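Local coordinates for protein type III effector HopA1 (Pseudomonas syringae pv. tomato str. DC3000, PDB 4RSX) that acts as a type III secretion effector, probably delivered into plant host cells, with a molecular activity that is not established, at residues A[167-172]-A[196-201]; A[116-119]-A[125-128]. All coordinates share one frame; numbering follows the deposited sequence.

Contact 1 of 2, residues A[167-172]-A[196-201]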
loop_
_atom_site.group_PDB
_atom_site.type_symbol
_atom_site.label_atom_id
_atom_site.label_comp_id
_atom_site.label_asym_id
_atom_site.label_seq_id
_atom_site.Cartn_x
_atom_site.Cartn_y
_atom_site.Cartn_z
ATOM N N ALA A 167 -1.020 -0.084 -16.470
ATOM C CA ALA A 167 0.122 0.055 -17.374
ATOM C C ALA A 167 1.163 1.061 -16.862
ATOM O O ALA A 167 2.363 0.800 -16.926
ATOM C CB ALA A 167 -0.338 0.435 -18.771
ATOM N N LYS A 168 0.701 2.208 -16.377
ATOM C CA LYS A 168 1.597 3.221 -15.829
ATOM C C LYS A 168 2.327 2.660 -14.604
ATOM O O LYS A 168 3.532 2.846 -14.451
ATOM C CB LYS A 168 0.808 4.496 -15.480
ATOM C CG LYS A 168 1.644 5.661 -14.933
ATOM C CD LYS A 168 2.686 6.170 -15.925
ATOM C CE LYS A 168 3.649 7.153 -15.244
ATOM N NZ LYS A 168 4.424 7.986 -16.215
ATOM N N ALA A 169 1.592 1.946 -13.750
ATOM C CA ALA A 169 2.172 1.324 -12.555
ATOM C C ALA A 169 3.216 0.271 -12.894
ATOM O O ALA A 169 4.252 0.196 -12.226
ATOM C CB ALA A 169 1.085 0.705 -11.694
ATOM N N GLU A 170 2.933 -0.560 -13.903
ATOM C CA GLU A 170 3.906 -1.549 -14.376
ATOM C C GLU A 170 5.214 -0.876 -14.784
ATOM O O GLU A 170 6.296 -1.298 -14.366
ATOM C CB GLU A 170 3.351 -2.353 -15.561
ATOM C CG GLU A 170 2.293 -3.393 -15.170
ATOM C CD GLU A 170 1.763 -4.210 -16.361
ATOM O OE1 GLU A 170 1.770 -3.691 -17.503
ATOM O OE2 GLU A 170 1.335 -5.373 -16.150
ATOM N N LYS A 171 5.118 0.173 -15.594
ATOM C CA LYS A 171 6.315 0.894 -16.019
ATOM C C LYS A 171 7.089 1.474 -14.834
ATOM O O LYS A 171 8.310 1.353 -14.779
ATOM C CB LYS A 171 5.955 1.992 -17.021
ATOM C CG LYS A 171 5.416 1.459 -18.341
ATOM C CD LYS A 171 5.124 2.599 -19.314
ATOM C CE LYS A 171 4.683 2.074 -20.677
ATOM N NZ LYS A 171 4.522 3.184 -21.670
ATOM N N LEU A 172 6.384 2.093 -13.886
ATOM C CA LEU A 172 7.052 2.660 -12.712
ATOM C C LEU A 172 7.678 1.575 -11.857
ATOM O O LEU A 172 8.746 1.770 -11.273
ATOM C CB LEU A 172 6.078 3.453 -11.854
ATOM C CG LEU A 172 5.578 4.747 -12.473
ATOM C CD1 LEU A 172 4.498 5.313 -11.575
ATOM C CD2 LEU A 172 6.712 5.743 -12.674
ATOM N N GLN A 196 -3.438 -7.109 -7.458
ATOM C CA GLN A 196 -2.821 -7.739 -8.621
ATOM C C GLN A 196 -1.290 -7.729 -8.543
ATOM O O GLN A 196 -0.655 -6.671 -8.402
ATOM C CB GLN A 196 -3.289 -7.067 -9.929
ATOM C CG GLN A 196 -2.744 -7.724 -11.199
ATOM C CD GLN A 196 -3.217 -7.014 -12.473
ATOM O OE1 GLN A 196 -4.312 -6.452 -12.509
ATOM N NE2 GLN A 196 -2.381 -7.031 -13.519
ATOM N N SER A 197 -0.701 -8.916 -8.653
ATOM C CA SER A 197 0.747 -9.070 -8.633
ATOM C C SER A 197 1.359 -8.679 -9.977
ATOM O O SER A 197 1.009 -9.254 -11.004
ATOM C CB SER A 197 1.090 -10.527 -8.293
ATOM O OG SER A 197 2.486 -10.766 -8.366
ATOM N N LEU A 198 2.278 -7.714 -9.970
ATOM C CA LEU A 198 2.942 -7.280 -11.203
ATOM C C LEU A 198 4.284 -7.990 -11.418
ATOM O O LEU A 198 4.706 -8.214 -12.557
ATOM C CB LEU A 198 3.156 -5.769 -11.203
ATOM C CG LEU A 198 1.898 -4.916 -11.046
ATOM C CD1 LEU A 198 2.212 -3.424 -11.232
ATOM C CD2 LEU A 198 0.798 -5.361 -12.019
ATOM N N SER A 199 4.954 -8.300 -10.310
ATOM C CA SER A 199 6.161 -9.124 -10.287
ATOM C C SER A 199 6.476 -9.289 -8.822
ATOM O O SER A 199 5.816 -8.676 -7.990
ATOM C CB SER A 199 7.341 -8.476 -11.020
ATOM O OG SER A 199 7.676 -7.224 -10.461
ATOM N N LYS A 200 7.467 -10.116 -8.509
ATOM C CA LYS A 200 7.851 -10.366 -7.120
ATOM C C LYS A 200 7.996 -9.054 -6.334
ATOM O O LYS A 200 8.734 -8.154 -6.745
ATOM C CB LYS A 200 9.165 -11.153 -7.083
ATOM C CG LYS A 200 9.572 -11.675 -5.702
ATOM C CD LYS A 200 10.986 -12.266 -5.777
ATOM C CE LYS A 200 11.070 -13.641 -5.117
ATOM N NZ LYS A 200 11.433 -13.626 -3.670
ATOM N N GLY A 201 7.258 -8.943 -5.232
ATOM C CA GLY A 201 7.347 -7.771 -4.381
ATOM C C GLY A 201 6.594 -6.543 -4.875
ATOM O O GLY A 201 6.630 -5.490 -4.219
#

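Contact 2 of 2, residues A[116-119]-A[125-128]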
loop_
_atom_site.group_PDB
_atom_site.type_symbol
_atom_site.label_atom_id
_atom_site.label_comp_id
_atom_site.label_asym_id
_atom_site.label_seq_id
_atom_site.Cartn_x
_atom_site.Cartn_y
_atom_site.Cartn_z
ATOM N N ILE A 116 5.033 -2.092 -2.528
ATOM C CA ILE A 116 6.347 -2.692 -2.727
ATOM C C ILE A 116 6.816 -3.479 -1.496
ATOM O O ILE A 116 6.762 -2.975 -0.365
ATOM C CB ILE A 116 7.389 -1.623 -3.082
ATOM C CG1 ILE A 116 6.862 -0.740 -4.222
ATOM C CG2 ILE A 116 8.726 -2.265 -3.436
ATOM C CD1 ILE A 116 6.733 0.724 -3.828
ATOM N N GLY A 117 7.280 -4.709 -1.721
ATOM C CA GLY A 117 7.714 -5.572 -0.638
ATOM C C GLY A 117 9.163 -5.978 -0.798
ATOM O O GLY A 117 9.504 -6.703 -1.732
ATOM N N VAL A 118 10.023 -5.482 0.090
ATOM C CA VAL A 118 11.426 -5.904 0.122
ATOM C C VAL A 118 11.792 -6.392 1.511
ATOM O O VAL A 118 11.090 -6.103 2.494
ATOM C CB VAL A 118 12.413 -4.768 -0.257
ATOM C CG1 VAL A 118 12.220 -4.333 -1.691
ATOM C CG2 VAL A 118 12.288 -3.569 0.714
ATOM N N GLN A 119 12.888 -7.139 1.596
ATOM C CA GLN A 119 13.410 -7.534 2.890
ATOM C C GLN A 119 13.866 -6.266 3.609
ATOM O O GLN A 119 14.473 -5.386 2.998
ATOM C CB GLN A 119 14.542 -8.548 2.725
ATOM C CG GLN A 119 14.055 -9.886 2.171
ATOM C CD GLN A 119 15.130 -10.962 2.163
ATOM O OE1 GLN A 119 15.137 -11.848 1.298
ATOM N NE2 GLN A 119 16.030 -10.907 3.134
ATOM N N GLN A 125 17.369 1.549 1.173
ATOM C CA GLN A 125 17.624 1.614 -0.261
ATOM C C GLN A 125 16.336 1.850 -1.047
ATOM O O GLN A 125 16.309 2.674 -1.966
ATOM C CB GLN A 125 18.293 0.324 -0.753
ATOM C CG GLN A 125 19.784 0.242 -0.508
ATOM C CD GLN A 125 20.470 -0.758 -1.431
ATOM O OE1 GLN A 125 21.186 -1.651 -0.977
ATOM N NE2 GLN A 125 20.266 -0.598 -2.734
ATOM N N LEU A 126 15.277 1.119 -0.707
ATOM C CA LEU A 126 14.003 1.301 -1.407
ATOM C C LEU A 126 13.507 2.730 -1.232
ATOM O O LEU A 126 13.042 3.359 -2.197
ATOM C CB LEU A 126 12.949 0.316 -0.898
ATOM C CG LEU A 126 11.529 0.502 -1.444
ATOM C CD1 LEU A 126 11.540 0.401 -2.953
ATOM C CD2 LEU A 126 10.592 -0.538 -0.863
ATOM N N THR A 127 13.630 3.250 -0.007
ATOM C CA THR A 127 13.102 4.579 0.297
ATOM C C THR A 127 13.807 5.634 -0.559
ATOM O O THR A 127 13.168 6.544 -1.096
ATOM C CB THR A 127 13.225 4.905 1.798
ATOM O OG1 THR A 127 12.395 3.997 2.532
ATOM C CG2 THR A 127 12.758 6.326 2.087
ATOM N N ARG A 128 15.120 5.480 -0.705
ATOM C CA ARG A 128 15.913 6.345 -1.569
ATOM C C ARG A 128 15.422 6.286 -3.008
ATOM O O ARG A 128 15.268 7.316 -3.661
ATOM C CB ARG A 128 17.386 5.915 -1.532
ATOM C CG ARG A 128 18.080 6.128 -0.189
ATOM C CD ARG A 128 19.605 6.038 -0.344
ATOM N NE ARG A 128 20.270 5.920 0.950
ATOM C CZ ARG A 128 20.920 6.914 1.554
ATOM N NH1 ARG A 128 21.006 8.108 0.969
ATOM N NH2 ARG A 128 21.492 6.712 2.741
#

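Contact 1 of 2, residues A[167-172]-A[196-201]
At the edge of the antiparallel sheet, Leu198 of edge strand 196-199 packs on Ala169 and Glu170 in the first turns of helix 166-180. The contact is small, with 122 Å² buried on both sides together, and no hydrogen bond crosses it. Leu198 makes all the close contacts from the strand. Its CB points toward the helix, and CG stands beside the backbone N (chi1 -58°), which sends both methyl groups to the helix surface. Leu198 CD1 lies 3.9 Å from Glu170 CG and 4.0 Å from the backbone N of Glu170. Leu198 CD1 is 4.3 Å from Ala169 CB. Leu198 CD2 sits 4.0 Å from Glu170 CG.

The side chains of Glu170 and Leu198 cross at about a right angle, and Glu170 CG lies against both methyls of the leucine. Beyond CG the glutamate runs extended (chi2 -179°), and Glu170 OE2 comes to 4.2 Å from Leu198 CD2. Glu170 is exposed, whereas Ala169 is buried on the side of the helix that faces Tyr204 and Leu198.

The strand is broken by a classic beta bulge, in which Leu198 and Ser199 stand opposite the single residue Leu202 of strand 202-207. The chain is the C-terminal part of the protein, and the contact lies in its HopA1 family region. Tyr204 of strand 202-207 touches both Ala169 and Leu198. Val166, at the start of the helix, also meets Leu198. At the bulge and just after it, Lys177 NZ of the helix is hydrogen-bonded to Ser199 OG and Lys200 O.

Contact 2 of 2, residues A[116-119]-A[125-128]
Leu126 meets Ile116 and Val118 through its two methyl groups, and CD2 touches both partners. Leu126 CD2 is 3.6 Å from Ile116 CG2 and 3.8 Å from Val118 CG2. Leu126 CD2 also lies 4.0 Å from Ile116 CB. The second methyl, Leu126 CD1, reaches Ile116 CG2 at 3.9 Å. All three residues are buried. The contact is wholly apolar, and 140 Å² is buried on both sides together.

Ile116 offers its branch methyl CG2. Val118 uses CG2, the methyl that lies between its backbone N and carbonyl carbon. On the helix side, Leu126 CG is anti to the backbone N (chi1 174°), and the fork extends to the two residues. The leucine crosses each of them at a slant.

The arrangement belongs to a beta-strand-to-helix connection. Strand 111-116 ends at Ile116, and the chain turns through a short loop into helix 123-136. Ile116 and Val118 both point their CB toward the helix. Gly117 lies between them, in the alternation of an extended chain, and a CB there would point away. Leu126 is the one residue of 125-128 that touches 116-119.

Further out, Leu176 of helix 166-180 touches both Ile116 and Leu126. Ala158 and Ile182 also meet Leu126, and Phe187 lies against Val118. The extended chain is held by backbone hydrogen bonds of Ile116 with Ala158, Gly117 with Val188 and Gln119 with Ala186.

Overall arrangement
From the N terminus, contact 2 comes first. It closes the short loop between strand 111-116 and helix 123-136. The chain then runs through strands 140-146 and 158-162 before contact 1 opens in helix 166-180. Contact 1 closes the longer link from this helix to edge strand 196-199. The two are in series and neither nest nor cross. The centres of contact 1 and contact 2 lie about 15 Å apart. They meet where Gly201 O approaches Gly117 N at 2.7 Å, a probable hydrogen bond. Strand 202-207 lies between 111-116 and 196-199 in the sheet. Contact 2 joins the end of inner strand 111-116 to helix 123-136, and contact 1 joins edge strand 196-199 to helix 166-180.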